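Local coordinates for protein periplasmic beta-glucosidase (Pseudomonas aeruginosa, PDB 6R5O) that probably hydrolyses terminal, non-reducing beta-D-glucosyl residues of beta-glucosides in the periplasm, releasing beta-D-glucose, as a member of glycosyl hydrolase family 3, at residues Gly379-Ile384 against Leu472-Val477; Thr653-Tyr658 against Ile689-Gly694; Leu624-Glu629 against Leu637-Thr642. The protein carries 1 engineered substitution. All coordinates share one frame; numbering follows the deposited sequence.

Interaction 1: Gly379-Ile384 against Leu472-Val477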
loop_
_atom_site.group_PDB
_atom_site.type_symbol
_atom_site.label_atom_id
_atom_site.label_comp_id
_atom_site.label_asym_id
_atom_site.label_seq_id
_atom_site.Cartn_x
_atom_site.Cartn_y
_atom_site.Cartn_z
ATOM N N GLY A 379 46.626 13.462 -7.162
ATOM C CA GLY A 379 46.663 13.009 -8.571
ATOM C C GLY A 379 45.631 13.666 -9.473
ATOM O O GLY A 379 45.381 14.873 -9.318
ATOM N N ARG A 380 45.066 12.876 -10.391
ATOM C CA ARG A 380 43.988 13.277 -11.335
ATOM C C ARG A 380 42.686 12.560 -10.957
ATOM O O ARG A 380 42.711 11.325 -10.729
ATOM C CB ARG A 380 44.383 12.961 -12.778
ATOM C CG ARG A 380 45.709 13.583 -13.193
ATOM C CD ARG A 380 46.044 13.368 -14.659
ATOM N NE ARG A 380 46.244 14.670 -15.286
ATOM C CZ ARG A 380 45.407 15.259 -16.144
ATOM N NH1 ARG A 380 45.689 16.452 -16.639
ATOM N NH2 ARG A 380 44.299 14.657 -16.524
ATOM N N ILE A 381 41.602 13.333 -10.887
ATOM C CA ILE A 381 40.271 12.904 -10.377
ATOM C C ILE A 381 39.219 13.434 -11.348
ATOM O O ILE A 381 39.186 14.655 -11.566
ATOM C CB ILE A 381 40.075 13.409 -8.934
ATOM C CG1 ILE A 381 41.026 12.709 -7.957
ATOM C CG2 ILE A 381 38.627 13.268 -8.489
ATOM C CD1 ILE A 381 41.179 13.419 -6.621
ATOM N N ALA A 382 38.428 12.536 -11.936
ATOM C CA ALA A 382 37.296 12.871 -12.829
ATOM C C ALA A 382 36.040 13.166 -11.999
ATOM O O ALA A 382 35.657 12.332 -11.174
ATOM C CB ALA A 382 37.055 11.741 -13.793
ATOM N N VAL A 383 35.408 14.311 -12.221
ATOM C CA VAL A 383 34.130 14.685 -11.550
ATOM C C VAL A 383 33.031 14.721 -12.622
ATOM O O VAL A 383 33.004 15.683 -13.406
ATOM C CB VAL A 383 34.274 16.018 -10.789
ATOM C CG1 VAL A 383 33.020 16.380 -10.013
ATOM C CG2 VAL A 383 35.476 15.993 -9.863
ATOM N N ILE A 384 32.183 13.689 -12.667
ATOM C CA ILE A 384 31.128 13.496 -13.706
ATOM C C ILE A 384 29.750 13.364 -13.047
ATOM O O ILE A 384 29.640 12.637 -12.052
ATOM C CB ILE A 384 31.446 12.257 -14.571
ATOM C CG1 ILE A 384 32.809 12.396 -15.252
ATOM C CG2 ILE A 384 30.325 11.945 -15.571
ATOM C CD1 ILE A 384 33.754 11.273 -14.911
ATOM N N LEU A 472 40.913 7.922 -11.177
ATOM C CA LEU A 472 39.607 7.390 -10.689
ATOM C C LEU A 472 38.465 8.391 -10.954
ATOM O O LEU A 472 38.744 9.598 -11.148
ATOM C CB LEU A 472 39.721 7.061 -9.197
ATOM C CG LEU A 472 40.109 8.223 -8.286
ATOM C CD1 LEU A 472 38.880 9.000 -7.818
ATOM C CD2 LEU A 472 40.917 7.721 -7.091
ATOM N N VAL A 473 37.225 7.896 -10.958
ATOM C CA VAL A 473 36.006 8.702 -11.225
ATOM C C VAL A 473 35.233 8.914 -9.919
ATOM O O VAL A 473 35.152 7.988 -9.117
ATOM C CB VAL A 473 35.127 8.058 -12.315
ATOM C CG1 VAL A 473 33.770 8.738 -12.443
ATOM C CG2 VAL A 473 35.830 8.055 -13.664
ATOM N N VAL A 474 34.682 10.113 -9.743
ATOM C CA VAL A 474 33.704 10.484 -8.682
ATOM C C VAL A 474 32.424 10.939 -9.396
ATOM O O VAL A 474 32.467 11.979 -10.085
ATOM C CB VAL A 474 34.273 11.589 -7.772
ATOM C CG1 VAL A 474 33.197 12.221 -6.906
ATOM C CG2 VAL A 474 35.422 11.090 -6.906
ATOM N N ALA A 475 31.344 10.162 -9.264
ATOM C CA ALA A 475 30.089 10.329 -10.032
ATOM C C ALA A 475 29.017 10.977 -9.151
ATOM O O ALA A 475 28.653 10.388 -8.114
ATOM C CB ALA A 475 29.635 8.995 -10.562
ATOM N N VAL A 476 28.540 12.156 -9.545
ATOM C CA VAL A 476 27.504 12.927 -8.810
ATOM C C VAL A 476 26.186 12.752 -9.570
ATOM O O VAL A 476 25.924 13.508 -10.551
ATOM C CB VAL A 476 27.892 14.405 -8.629
ATOM C CG1 VAL A 476 26.951 15.098 -7.654
ATOM C CG2 VAL A 476 29.339 14.569 -8.176
ATOM N N VAL A 477 25.386 11.789 -9.096
ATOM C CA VAL A 477 24.170 11.221 -9.761
ATOM C C VAL A 477 23.003 11.209 -8.763
ATOM O O VAL A 477 23.272 11.194 -7.530
ATOM C CB VAL A 477 24.441 9.796 -10.294
ATOM C CG1 VAL A 477 25.369 9.819 -11.494
ATOM C CG2 VAL A 477 24.992 8.861 -9.217
#

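Interaction 2: Thr653-Tyr658 against Ile689-Gly694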
loop_
_atom_site.group_PDB
_atom_site.type_symbol
_atom_site.label_atom_id
_atom_site.label_comp_id
_atom_site.label_asym_id
_atom_site.label_seq_id
_atom_site.Cartn_x
_atom_site.Cartn_y
_atom_site.Cartn_z
ATOM N N THR A 653 30.090 6.021 15.688
ATOM C CA THR A 653 29.013 5.044 15.382
ATOM C C THR A 653 27.761 5.459 16.175
ATOM O O THR A 653 27.757 6.556 16.768
ATOM C CB THR A 653 29.508 3.603 15.604
ATOM O OG1 THR A 653 28.508 2.708 15.118
ATOM C CG2 THR A 653 29.844 3.276 17.042
ATOM N N VAL A 654 26.709 4.644 16.139
ATOM C CA VAL A 654 25.426 4.903 16.856
ATOM C C VAL A 654 24.947 3.571 17.429
ATOM O O VAL A 654 24.533 2.710 16.626
ATOM C CB VAL A 654 24.367 5.536 15.931
ATOM C CG1 VAL A 654 23.057 5.764 16.665
ATOM C CG2 VAL A 654 24.862 6.823 15.295
ATOM N N VAL A 655 25.022 3.402 18.753
ATOM C CA VAL A 655 24.629 2.134 19.443
ATOM C C VAL A 655 23.129 2.224 19.752
ATOM O O VAL A 655 22.728 3.177 20.457
ATOM C CB VAL A 655 25.495 1.868 20.691
ATOM C CG1 VAL A 655 25.158 0.541 21.361
ATOM C CG2 VAL A 655 26.976 1.920 20.344
ATOM N N GLN A 656 22.345 1.283 19.205
ATOM C CA GLN A 656 20.858 1.338 19.116
ATOM C C GLN A 656 20.243 0.237 19.981
ATOM O O GLN A 656 20.784 -0.893 19.986
ATOM C CB GLN A 656 20.398 1.186 17.667
ATOM C CG GLN A 656 20.703 2.389 16.794
ATOM C CD GLN A 656 21.033 1.993 15.375
ATOM O OE1 GLN A 656 20.347 1.185 14.747
ATOM N NE2 GLN A 656 22.105 2.564 14.859
ATOM N N LEU A 657 19.152 0.578 20.673
ATOM C CA LEU A 657 18.410 -0.318 21.597
ATOM C C LEU A 657 17.045 -0.633 20.991
ATOM O O LEU A 657 16.235 0.316 20.829
ATOM C CB LEU A 657 18.231 0.374 22.949
ATOM C CG LEU A 657 17.395 -0.401 23.965
ATOM C CD1 LEU A 657 18.273 -1.347 24.790
ATOM C CD2 LEU A 657 16.609 0.563 24.848
ATOM N N TYR A 658 16.810 -1.915 20.701
ATOM C CA TYR A 658 15.540 -2.439 20.144
ATOM C C TYR A 658 14.884 -3.341 21.183
ATOM O O TYR A 658 15.618 -4.069 21.892
ATOM C CB TYR A 658 15.793 -3.154 18.817
ATOM C CG TYR A 658 16.283 -2.237 17.724
ATOM C CD1 TYR A 658 15.411 -1.395 17.046
ATOM C CD2 TYR A 658 17.627 -2.193 17.383
ATOM C CE1 TYR A 658 15.859 -0.550 16.042
ATOM C CE2 TYR A 658 18.092 -1.345 16.388
ATOM C CZ TYR A 658 17.207 -0.513 15.719
ATOM O OH TYR A 658 17.666 0.334 14.742
ATOM N N ILE A 689 28.266 1.757 27.771
ATOM C CA ILE A 689 26.945 2.429 27.576
ATOM C C ILE A 689 25.915 1.796 28.517
ATOM O O ILE A 689 25.932 0.554 28.708
ATOM C CB ILE A 689 26.465 2.397 26.116
ATOM C CG1 ILE A 689 27.609 2.748 25.153
ATOM C CG2 ILE A 689 25.249 3.314 25.972
ATOM C CD1 ILE A 689 27.198 3.243 23.778
ATOM N N VAL A 690 25.054 2.650 29.076
ATOM C CA VAL A 690 23.988 2.256 30.033
ATOM C C VAL A 690 22.650 2.739 29.470
ATOM O O VAL A 690 22.522 3.935 29.186
ATOM C CB VAL A 690 24.285 2.792 31.445
ATOM C CG1 VAL A 690 23.317 2.244 32.487
ATOM C CG2 VAL A 690 25.724 2.500 31.845
ATOM N N PHE A 691 21.731 1.793 29.268
ATOM C CA PHE A 691 20.331 2.007 28.826
ATOM C C PHE A 691 19.402 1.686 30.007
ATOM O O PHE A 691 19.549 0.612 30.617
ATOM C CB PHE A 691 20.047 1.152 27.587
ATOM C CG PHE A 691 20.558 1.728 26.289
ATOM C CD1 PHE A 691 19.981 2.870 25.743
ATOM C CD2 PHE A 691 21.597 1.118 25.596
ATOM C CE1 PHE A 691 20.440 3.401 24.541
ATOM C CE2 PHE A 691 22.060 1.654 24.401
ATOM C CZ PHE A 691 21.483 2.795 23.874
ATOM N N ARG A 692 18.500 2.609 30.338
ATOM C CA ARG A 692 17.533 2.452 31.451
ATOM C C ARG A 692 16.152 2.183 30.859
ATOM O O ARG A 692 15.719 2.989 29.998
ATOM C CB ARG A 692 17.517 3.696 32.344
ATOM C CG ARG A 692 16.820 4.906 31.727
ATOM C CD ARG A 692 17.175 6.225 32.392
ATOM N NE ARG A 692 16.430 6.449 33.624
ATOM C CZ ARG A 692 16.285 7.629 34.224
ATOM N NH1 ARG A 692 16.819 8.727 33.712
ATOM N NH2 ARG A 692 15.584 7.714 35.339
ATOM N N LEU A 693 15.505 1.100 31.315
ATOM C CA LEU A 693 14.258 0.551 30.720
ATOM C C LEU A 693 13.166 0.429 31.785
ATOM O O LEU A 693 13.250 -0.500 32.628
ATOM C CB LEU A 693 14.552 -0.816 30.091
ATOM C CG LEU A 693 15.097 -0.789 28.662
ATOM C CD1 LEU A 693 15.266 -2.210 28.144
ATOM C CD2 LEU A 693 14.198 0.026 27.732
ATOM N N GLY A 694 12.166 1.309 31.704
ATOM C CA GLY A 694 10.988 1.322 32.587
ATOM C C GLY A 694 9.792 0.679 31.914
ATOM O O GLY A 694 9.905 0.282 30.739
#

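Interaction 3: Leu624-Glu629 against Leu637-Thr642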
loop_
_atom_site.group_PDB
_atom_site.type_symbol
_atom_site.label_atom_id
_atom_site.label_comp_id
_atom_site.label_asym_id
_atom_site.label_seq_id
_atom_site.Cartn_x
_atom_site.Cartn_y
_atom_site.Cartn_z
ATOM N N LEU A 624 25.877 -8.272 25.682
ATOM C CA LEU A 624 24.804 -7.450 26.316
ATOM C C LEU A 624 24.446 -8.043 27.684
ATOM O O LEU A 624 24.129 -9.238 27.730
ATOM C CB LEU A 624 23.577 -7.407 25.398
ATOM C CG LEU A 624 22.397 -6.578 25.908
ATOM C CD1 LEU A 624 22.772 -5.118 26.075
ATOM C CD2 LEU A 624 21.208 -6.683 24.975
ATOM N N ARG A 625 24.509 -7.233 28.748
ATOM C CA ARG A 625 24.224 -7.633 30.156
ATOM C C ARG A 625 23.009 -6.850 30.674
ATOM O O ARG A 625 22.943 -5.613 30.451
ATOM C CB ARG A 625 25.428 -7.364 31.062
ATOM C CG ARG A 625 26.664 -8.188 30.736
ATOM C CD ARG A 625 26.526 -9.678 30.986
ATOM N NE ARG A 625 27.758 -10.369 30.609
ATOM C CZ ARG A 625 27.896 -11.233 29.602
ATOM N NH1 ARG A 625 26.866 -11.556 28.835
ATOM N NH2 ARG A 625 29.079 -11.779 29.368
ATOM N N LEU A 626 22.084 -7.540 31.349
ATOM C CA LEU A 626 20.891 -6.914 31.978
ATOM C C LEU A 626 21.075 -6.889 33.496
ATOM O O LEU A 626 21.549 -7.887 34.072
ATOM C CB LEU A 626 19.622 -7.667 31.559
ATOM C CG LEU A 626 19.211 -7.502 30.093
ATOM C CD1 LEU A 626 17.922 -8.253 29.806
ATOM C CD2 LEU A 626 19.069 -6.032 29.693
ATOM N N SER A 627 20.729 -5.735 34.075
ATOM C CA SER A 627 20.708 -5.406 35.519
ATOM C C SER A 627 20.043 -6.536 36.315
ATOM O O SER A 627 20.634 -6.962 37.325
ATOM C CB SER A 627 19.986 -4.102 35.700
ATOM O OG SER A 627 19.952 -3.727 37.054
ATOM N N SER A 628 18.859 -6.992 35.882
ATOM C CA SER A 628 18.045 -8.024 36.575
ATOM C C SER A 628 17.287 -8.909 35.574
ATOM O O SER A 628 16.939 -8.440 34.474
ATOM C CB SER A 628 17.105 -7.385 37.575
ATOM O OG SER A 628 15.868 -7.014 36.975
ATOM N N GLU A 629 17.012 -10.149 35.989
ATOM C CA GLU A 629 16.259 -11.179 35.224
ATOM C C GLU A 629 14.755 -10.874 35.247
ATOM O O GLU A 629 14.045 -11.392 34.379
ATOM C CB GLU A 629 16.514 -12.547 35.857
ATOM C CG GLU A 629 17.914 -13.062 35.611
ATOM C CD GLU A 629 18.064 -13.898 34.351
ATOM O OE1 GLU A 629 17.317 -13.662 33.373
ATOM O OE2 GLU A 629 18.926 -14.793 34.349
ATOM N N LEU A 637 15.067 -0.974 34.853
ATOM C CA LEU A 637 16.120 -1.949 34.488
ATOM C C LEU A 637 17.264 -1.203 33.791
ATOM O O LEU A 637 16.999 -0.176 33.112
ATOM C CB LEU A 637 15.499 -2.989 33.551
ATOM C CG LEU A 637 16.236 -4.324 33.506
ATOM C CD1 LEU A 637 16.002 -5.106 34.789
ATOM C CD2 LEU A 637 15.807 -5.134 32.296
ATOM N N GLU A 638 18.482 -1.730 33.923
ATOM C CA GLU A 638 19.698 -1.207 33.255
ATOM C C GLU A 638 20.218 -2.242 32.253
ATOM O O GLU A 638 20.354 -3.420 32.611
ATOM C CB GLU A 638 20.742 -0.799 34.292
ATOM C CG GLU A 638 20.710 0.691 34.580
ATOM C CD GLU A 638 21.496 1.109 35.807
ATOM O OE1 GLU A 638 22.528 0.456 36.094
ATOM O OE2 GLU A 638 21.076 2.083 36.477
ATOM N N ALA A 639 20.496 -1.787 31.027
ATOM C CA ALA A 639 21.078 -2.575 29.918
ATOM C C ALA A 639 22.494 -2.064 29.653
ATOM O O ALA A 639 22.635 -0.871 29.334
ATOM C CB ALA A 639 20.195 -2.478 28.698
ATOM N N ARG A 640 23.479 -2.962 29.762
ATOM C CA ARG A 640 24.936 -2.645 29.789
ATOM C C ARG A 640 25.664 -3.313 28.616
ATOM O O ARG A 640 25.514 -4.537 28.455
ATOM C CB ARG A 640 25.606 -3.126 31.085
ATOM C CG ARG A 640 24.780 -3.030 32.361
ATOM C CD ARG A 640 25.682 -2.891 33.574
ATOM N NE ARG A 640 26.165 -1.518 33.697
ATOM C CZ ARG A 640 25.485 -0.518 34.260
ATOM N NH1 ARG A 640 24.279 -0.734 34.773
ATOM N NH2 ARG A 640 26.027 0.687 34.337
ATOM N N VAL A 641 26.465 -2.535 27.875
ATOM C CA VAL A 641 27.292 -2.997 26.717
ATOM C C VAL A 641 28.504 -2.060 26.566
ATOM O O VAL A 641 28.318 -0.823 26.750
ATOM C CB VAL A 641 26.434 -3.070 25.434
ATOM C CG1 VAL A 641 26.070 -1.699 24.866
ATOM C CG2 VAL A 641 27.095 -3.933 24.372
ATOM N N THR A 642 29.681 -2.619 26.230
ATOM C CA THR A 642 30.960 -1.882 26.020
ATOM C C THR A 642 31.200 -1.659 24.519
ATOM O O THR A 642 31.419 -2.661 23.815
ATOM C CB THR A 642 32.146 -2.649 26.636
ATOM O OG1 THR A 642 31.765 -3.168 27.910
ATOM C CG2 THR A 642 33.394 -1.808 26.792
#

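Interaction 1: Gly379-Ile384 against Leu472-Val477
A382 and I384 each give and take a backbone hydrogen bond with 472-477 in the pattern of parallel strands, the axes of 380-384 and 472-477 being 4.8 Å apart at closest approach. The bonds alternate in direction: A382 N to L472 O at 3.1 Å, V474 N to A382 O at 2.8 Å, then I384 N to V474 O and V476 N to I384 O. All four are close to straight. V474 is gripped through both its N and its O, which fixes the peptides on either side of it. These are adjacent strands of the mixed sheet in the family 3 C-terminal domain, joined by a long, helix-rich connection, with strands 423-427 and 513-518 as their outer neighbours. On one face I384 lays its CD1 across V473 at about a right angle, 3.5 Å from V473 CG1. With V473 CG1 anti to the backbone N (chi1 171°), CG2 falls anti to the carbonyl carbon and lies against the methyl of A382, with CB of A382 3.9 Å away; helix 497-507 covers this face at I384 and A475. The other face carries a looser apolar row, in which I381 CG2 meets V474 CG2 at 4.2 Å and I381 CG1 meets L472 CD1 at 4.3 Å.

Interaction 2: Thr653-Tyr658 against Ile689-Gly694
V655 and L657 meet I689, F691 and L693 in a face-to-face, side-chain contact that is apolar, between the two sheets of the fibronectin type III-like domain. Strand 653-658 belongs to the mixed sheet, between strands 672-681 and 712-719, whereas strand 689-693 borders the three-stranded antiparallel sheet beside 637-645. The two strands run roughly parallel, 25° apart, and their axes come no closer than 9.5 Å, a spacing filled by side chains as expected of a beta-sandwich core. Every touching residue is buried.

Alternation along each strand sets the pattern: V655 and L657 point inward from one sheet, I689, F691 and L693 from the other. At one end V655 and I689 reach toward each other tip to tip, CD1 of I689 coming to 3.7 Å from V655 CG2 and nearly as close to V655 CB. At the far end L657 and L693 slide past each other in opposite directions, with their CD2 methyls 3.8 Å apart.

Between these pairs sits the F691 ring. L657 CG is anti to its backbone N (chi1 176°), and the branches beyond it spread over F691 and L693: CD1 rests 4.1 Å from F691 CG, while CD2 turns to L693. From strand 712-719, V718 packs on V655 and L657, and V716 on L657; R677 and V679 of strand 672-681 touch I689, and R677 also touches F691.

The F691 ring is held from two directions. L657 CB makes a CH-pi contact over the centre of one face, 4.0 Å from the centroid and only 6° off the ring normal, while the carbonyl O of V655 lies at the ring edge, in its plane, 3.7 Å from F691 CZ.

Interaction 3: Leu624-Glu629 against Leu637-Thr642
R625 and R640 bond to each other twice through their backbones, R640 N to R625 O at 2.8 Å and R625 N to R640 O at 2.9 Å, making a hydrogen-bonded antiparallel pair. A third bond, S627 N to E638 O at 2.8 Å, extends the ladder past the non-hydrogen-bonded pair L626 and A639; all three are nearly straight. These are neighbouring strands of the three-stranded antiparallel sheet in the C-terminal beta-sandwich.

On the outward face, the R640 chain bends at chi3 (79°) and brings NH1 back along its own strand to the carboxylate of E638, a salt bridge modelled very short (R640 NH1 to E638 OE1 2.5 Å), so its exact length is doubtful. NE of the same group makes a second salt bridge, to E688 on the strand beyond. The stems of the arginines run close together, R625 CB being 4.2 Å from R640 CB. Farther along, S627 CB packs against E638 CB at 3.7 Å.

The inward face is apolar: L626 CD2 covers the A639 methyl, 3.9 Å from its CB, and the same L626 CD2 lies 4.3 Å from L637 CD2. L624 CD1 settles near V641 CB at 4.2 Å, and V718 of the opposing sheet packs on both residues.

Carboxylates of E638 and E688 on the R640 guanidinium would balance its charge and probably limit its rotation.

Interaction 1 comes first along the chain, then interaction 3, then interaction 2. Interaction 1 stands apart in the mixed sheet of the family 3 C-terminal domain, its centre about 39 Å from that of interaction 2 and about 47 Å from that of interaction 3, touching neither. Interactions 2 and 3 have centres about 10 Å apart and belong to one sandwich. Strand 637-645 lies between 619-626 and 688-693, and probable hydrogen bonds from A639 N to F691 O and from L693 N to L637 O join the two contacts. Interaction 3 thus builds the sheet edgewise, while interaction 2 packs that sheet onto its partner; interaction 1 lies in a different sheet and domain.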